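Local coordinates for glutathione s-transferase I (Zea mays, PDB 1AXD), which conjugates glutathione to electrophilic compounds and so detoxifies herbicides in maize, as a two-chain glutathione S-transferase, at residues 107-110 against 111-114; 129-132 against 133-137. All coordinates share one frame; numbering follows the deposited sequence.

Contact 1: 107-110 against 111-114; sequences AALN and PILF
Pro111 turns its ring back against the turn before it: CD lies 3.3 Å from Ala107 O, in the part of the helix where a backbone N-H would normally reach. The proline nitrogen has no hydrogen to give, and the break spreads to the next rung, since Ile112 N stands 4.2 Å from Ala108 O. That oxygen is faced by carbon instead, Pro111 CD on one residue and Ile112 CD1 on the next. This is a proline kink inside one continuous helix, and i to i+4 bonding resumes at Leu113. Leu113 N donates to Leu109 O at 2.9 Å and 169°, nearly along the C=O axis. The following rung is slacker, because Phe114 N meets Asn110 O at 3.3 Å and 150°, a weak bond.

Beside the strong rung, Leu109 brings its CD2 branch to within 3.8 Å of Leu113 CD2, the two side chains crossing at a slant. Leu113 has CG beside its backbone N and anti to its carbonyl carbon (chi1 -60°), which places CG 3.4 Å from Leu109 O. Asn110 CB lies beside Pro111 CD, 3.3 Å away across the peptide that joins the two residues, while the Asn110 side chain also touches Trp12.

Lacking CG and CD, an alanine here in place of Pro111 would probably cost Ala107 O and Ala108 O the carbon now set against them, and the kink its cause.

The faces of this helix, 88-122, are divided between neighbours. Ala108, Pro111 and Ile112 pack on helix 128-151, whereas Leu109 and Leu113 pack on helix 168-174, with Leu113 also reaching Trp12 in a loop.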
loop_
_atom_site.group_PDB
_atom_site.type_symbol
_atom_site.label_atom_id
_atom_site.label_comp_id
_atom_site.label_asym_id
_atom_site.label_seq_id
_atom_site.Cartn_x
_atom_site.Cartn_y
_atom_site.Cartn_z
ATOM N N ALA A 107 -9.254 -4.406 -1.363
ATOM C CA ALA A 107 -9.185 -5.538 -0.435
ATOM C C ALA A 107 -10.535 -6.252 -0.304
ATOM O O ALA A 107 -10.558 -7.450 -0.046
ATOM C CB ALA A 107 -8.685 -5.064 0.946
ATOM N N ALA A 108 -11.637 -5.521 -0.460
ATOM C CA ALA A 108 -12.961 -6.115 -0.351
ATOM C C ALA A 108 -13.365 -6.621 -1.684
ATOM O O ALA A 108 -14.050 -7.626 -1.763
ATOM C CB ALA A 108 -13.971 -5.076 0.177
ATOM N N LEU A 109 -12.920 -5.947 -2.735
ATOM C CA LEU A 109 -13.254 -6.334 -4.094
ATOM C C LEU A 109 -12.551 -7.540 -4.603
ATOM O O LEU A 109 -13.165 -8.326 -5.305
ATOM C CB LEU A 109 -13.010 -5.170 -5.046
ATOM C CG LEU A 109 -14.268 -4.478 -5.541
ATOM C CD1 LEU A 109 -13.896 -3.380 -6.541
ATOM C CD2 LEU A 109 -15.171 -5.531 -6.198
ATOM N N ASN A 110 -11.280 -7.705 -4.250
ATOM C CA ASN A 110 -10.473 -8.842 -4.705
ATOM C C ASN A 110 -11.109 -10.216 -4.574
ATOM O O ASN A 110 -11.139 -10.959 -5.539
ATOM C CB ASN A 110 -9.119 -8.831 -4.012
ATOM C CG ASN A 110 -7.988 -9.035 -4.974
ATOM O OD1 ASN A 110 -7.373 -8.079 -5.427
ATOM N ND2 ASN A 110 -7.718 -10.290 -5.313
ATOM N N PRO A 111 -11.605 -10.578 -3.387
ATOM C CA PRO A 111 -12.222 -11.901 -3.273
ATOM C C PRO A 111 -13.347 -12.022 -4.244
ATOM O O PRO A 111 -13.453 -13.022 -4.929
ATOM C CB PRO A 111 -12.753 -11.895 -1.845
ATOM C CG PRO A 111 -11.770 -11.042 -1.129
ATOM C CD PRO A 111 -11.581 -9.895 -2.082
ATOM N N ILE A 112 -14.153 -10.971 -4.327
ATOM C CA ILE A 112 -15.311 -10.911 -5.196
ATOM C C ILE A 112 -14.974 -11.084 -6.663
ATOM O O ILE A 112 -15.470 -12.009 -7.286
ATOM C CB ILE A 112 -16.079 -9.584 -4.949
ATOM C CG1 ILE A 112 -16.561 -9.541 -3.496
ATOM C CG2 ILE A 112 -17.287 -9.443 -5.906
ATOM C CD1 ILE A 112 -17.278 -8.261 -3.128
ATOM N N LEU A 113 -14.111 -10.234 -7.199
ATOM C CA LEU A 113 -13.742 -10.310 -8.603
ATOM C C LEU A 113 -13.254 -11.660 -9.013
ATOM O O LEU A 113 -13.467 -12.050 -10.137
ATOM C CB LEU A 113 -12.728 -9.216 -8.941
ATOM C CG LEU A 113 -13.244 -7.793 -8.699
ATOM C CD1 LEU A 113 -12.296 -6.777 -9.332
ATOM C CD2 LEU A 113 -14.657 -7.627 -9.313
ATOM N N PHE A 114 -12.645 -12.402 -8.100
ATOM C CA PHE A 114 -12.147 -13.739 -8.405
ATOM C C PHE A 114 -13.287 -14.761 -8.512
ATOM O O PHE A 114 -13.370 -15.471 -9.504
ATOM C CB PHE A 114 -11.140 -14.168 -7.332
ATOM C CG PHE A 114 -10.777 -15.628 -7.379
ATOM C CD1 PHE A 114 -10.083 -16.160 -8.473
ATOM C CD2 PHE A 114 -11.122 -16.478 -6.324
ATOM C CE1 PHE A 114 -9.738 -17.512 -8.517
ATOM C CE2 PHE A 114 -10.782 -17.840 -6.353
ATOM C CZ PHE A 114 -10.088 -18.356 -7.453
#

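Contact 2: 129-132 against 133-137; sequences KVVD and ENLEK
Val131 O receives the N-H of Leu135 at 3.0 Å, the shortest of the four backbone bonds that tie 129-132 to 133-137. The donor is tilted 19° out of the carbonyl plane and the N-H...O angle is 140°, so the bond is short without being straight. Leu135 also lays carbon against the same oxygen, with CB 3.4 Å from Val131 O. Farther out, the valine and leucine side chains run side by side in one direction, and Val131 CG1 meets Leu135 CD1 at 3.9 Å. CG1 of the valine is anti to its backbone N, which carries that branch forward along the helix to the leucine.

The rung from Asn134 N to Val130 O is longer, 3.2 Å, but better aligned. Those from Glu133 N to Lys129 O and from Glu136 N to Asp132 O are weak, the latter stretched to 3.4 Å.

On the outer face, Glu133 puts CG between its own N and carbonyl carbon (chi1 66°), where CG comes 3.5 Å from Val130 O. Extended beyond CG, the chain then takes OE2 to Lys137 NZ, and the two form a salt bridge of 3.1 Å using the anti lone pair of OE2. This i to i+4 ion pair lies within 133-137, where it links successive turns, and each member probably tempers the charge of the other. The carboxylate of Asp132 turns back instead, OD1 accepting a hydrogen bond from Gln128 NE2.

Charged groups on one side, with Val131 and Asn134 packed on helix 88-122 on the other, make an amphipathic alpha-helix. Such helices, bundled together, build the all-helical C-terminal domain of glutathione S-transferases.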
loop_
_atom_site.group_PDB
_atom_site.type_symbol
_atom_site.label_atom_id
_atom_site.label_comp_id
_atom_site.label_asym_id
_atom_site.label_seq_id
_atom_site.Cartn_x
_atom_site.Cartn_y
_atom_site.Cartn_z
ATOM N N LYS A 129 -20.872 -18.030 -0.937
ATOM C CA LYS A 129 -20.490 -17.801 0.457
ATOM C C LYS A 129 -19.535 -16.659 0.527
ATOM O O LYS A 129 -19.826 -15.661 1.180
ATOM C CB LYS A 129 -19.822 -19.054 1.041
ATOM C CG LYS A 129 -20.663 -20.329 0.942
ATOM C CD LYS A 129 -19.921 -21.564 1.471
ATOM C CE LYS A 129 -20.796 -22.816 1.369
ATOM N NZ LYS A 129 -20.195 -24.016 2.015
ATOM N N VAL A 130 -18.420 -16.801 -0.184
ATOM C CA VAL A 130 -17.373 -15.792 -0.243
ATOM C C VAL A 130 -17.907 -14.463 -0.785
ATOM O O VAL A 130 -17.643 -13.428 -0.192
ATOM C CB VAL A 130 -16.197 -16.304 -1.107
ATOM C CG1 VAL A 130 -15.102 -15.242 -1.231
ATOM C CG2 VAL A 130 -15.620 -17.572 -0.489
ATOM N N VAL A 131 -18.678 -14.499 -1.864
ATOM C CA VAL A 131 -19.226 -13.276 -2.434
ATOM C C VAL A 131 -20.087 -12.527 -1.457
ATOM O O VAL A 131 -19.902 -11.338 -1.306
ATOM C CB VAL A 131 -20.034 -13.560 -3.723
ATOM C CG1 VAL A 131 -20.757 -12.279 -4.213
ATOM C CG2 VAL A 131 -19.089 -14.098 -4.818
ATOM N N ASP A 132 -20.988 -13.216 -0.765
ATOM C CA ASP A 132 -21.884 -12.573 0.195
ATOM C C ASP A 132 -21.215 -11.840 1.327
ATOM O O ASP A 132 -21.613 -10.722 1.621
ATOM C CB ASP A 132 -22.890 -13.579 0.760
ATOM C CG ASP A 132 -23.968 -13.976 -0.247
ATOM O OD1 ASP A 132 -24.109 -13.323 -1.310
ATOM O OD2 ASP A 132 -24.695 -14.947 0.042
ATOM N N GLU A 133 -20.208 -12.435 1.959
ATOM C CA GLU A 133 -19.550 -11.760 3.068
ATOM C C GLU A 133 -18.691 -10.629 2.633
ATOM O O GLU A 133 -18.631 -9.625 3.324
ATOM C CB GLU A 133 -18.767 -12.736 3.948
ATOM C CG GLU A 133 -17.583 -13.400 3.302
ATOM C CD GLU A 133 -16.785 -14.211 4.303
ATOM O OE1 GLU A 133 -17.218 -15.340 4.626
ATOM O OE2 GLU A 133 -15.735 -13.712 4.774
ATOM N N ASN A 134 -18.038 -10.753 1.489
ATOM C CA ASN A 134 -17.209 -9.664 1.011
ATOM C C ASN A 134 -18.042 -8.523 0.550
ATOM O O ASN A 134 -17.583 -7.395 0.603
ATOM C CB ASN A 134 -16.262 -10.143 -0.074
ATOM C CG ASN A 134 -15.054 -10.827 0.499
ATOM O OD1 ASN A 134 -14.862 -12.015 0.326
ATOM N ND2 ASN A 134 -14.242 -10.074 1.219
ATOM N N LEU A 135 -19.270 -8.792 0.120
ATOM C CA LEU A 135 -20.169 -7.726 -0.311
ATOM C C LEU A 135 -20.535 -6.915 0.879
ATOM O O LEU A 135 -20.829 -5.743 0.736
ATOM C CB LEU A 135 -21.427 -8.276 -0.989
ATOM C CG LEU A 135 -21.384 -8.427 -2.516
ATOM C CD1 LEU A 135 -22.659 -9.132 -2.992
ATOM C CD2 LEU A 135 -21.244 -7.052 -3.209
ATOM N N GLU A 136 -20.521 -7.519 2.060
ATOM C CA GLU A 136 -20.837 -6.769 3.264
ATOM C C GLU A 136 -19.673 -5.907 3.595
ATOM O O GLU A 136 -19.846 -4.726 3.822
ATOM C CB GLU A 136 -21.173 -7.701 4.425
ATOM C CG GLU A 136 -22.476 -8.444 4.218
ATOM C CD GLU A 136 -23.327 -8.512 5.474
ATOM O OE1 GLU A 136 -23.499 -7.465 6.141
ATOM O OE2 GLU A 136 -23.838 -9.611 5.784
ATOM N N LYS A 137 -18.477 -6.469 3.550
ATOM C CA LYS A 137 -17.278 -5.704 3.845
ATOM C C LYS A 137 -17.206 -4.490 2.945
ATOM O O LYS A 137 -17.070 -3.384 3.437
ATOM C CB LYS A 137 -16.042 -6.604 3.697
ATOM C CG LYS A 137 -16.091 -7.809 4.638
ATOM C CD LYS A 137 -14.909 -8.762 4.467
ATOM C CE LYS A 137 -15.051 -9.997 5.373
ATOM N NZ LYS A 137 -14.072 -11.081 5.039
#

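In the fold
Both contacts are single-helix, i to i+4 affairs, on helices 88-122 and 128-151, which follow each other in the chain and pack together. Their centres lie about 13 and 21 Å from the chain centre. Four of eight touching residues are buried in contact 1, two in contact 2, where four are exposed. The first is largely apolar and bent by a proline; the second keeps four backbone rungs, two of them weak, and carries an ion pair on its exposed side. They meet directly, their centres about 9 Å apart: Ile112 CG1 lies 3.5 Å from Asn134 CB. Contact 1 has a further helical neighbour in 168-174, whereas contact 2 reaches Tyr179 through Val131 and Leu135.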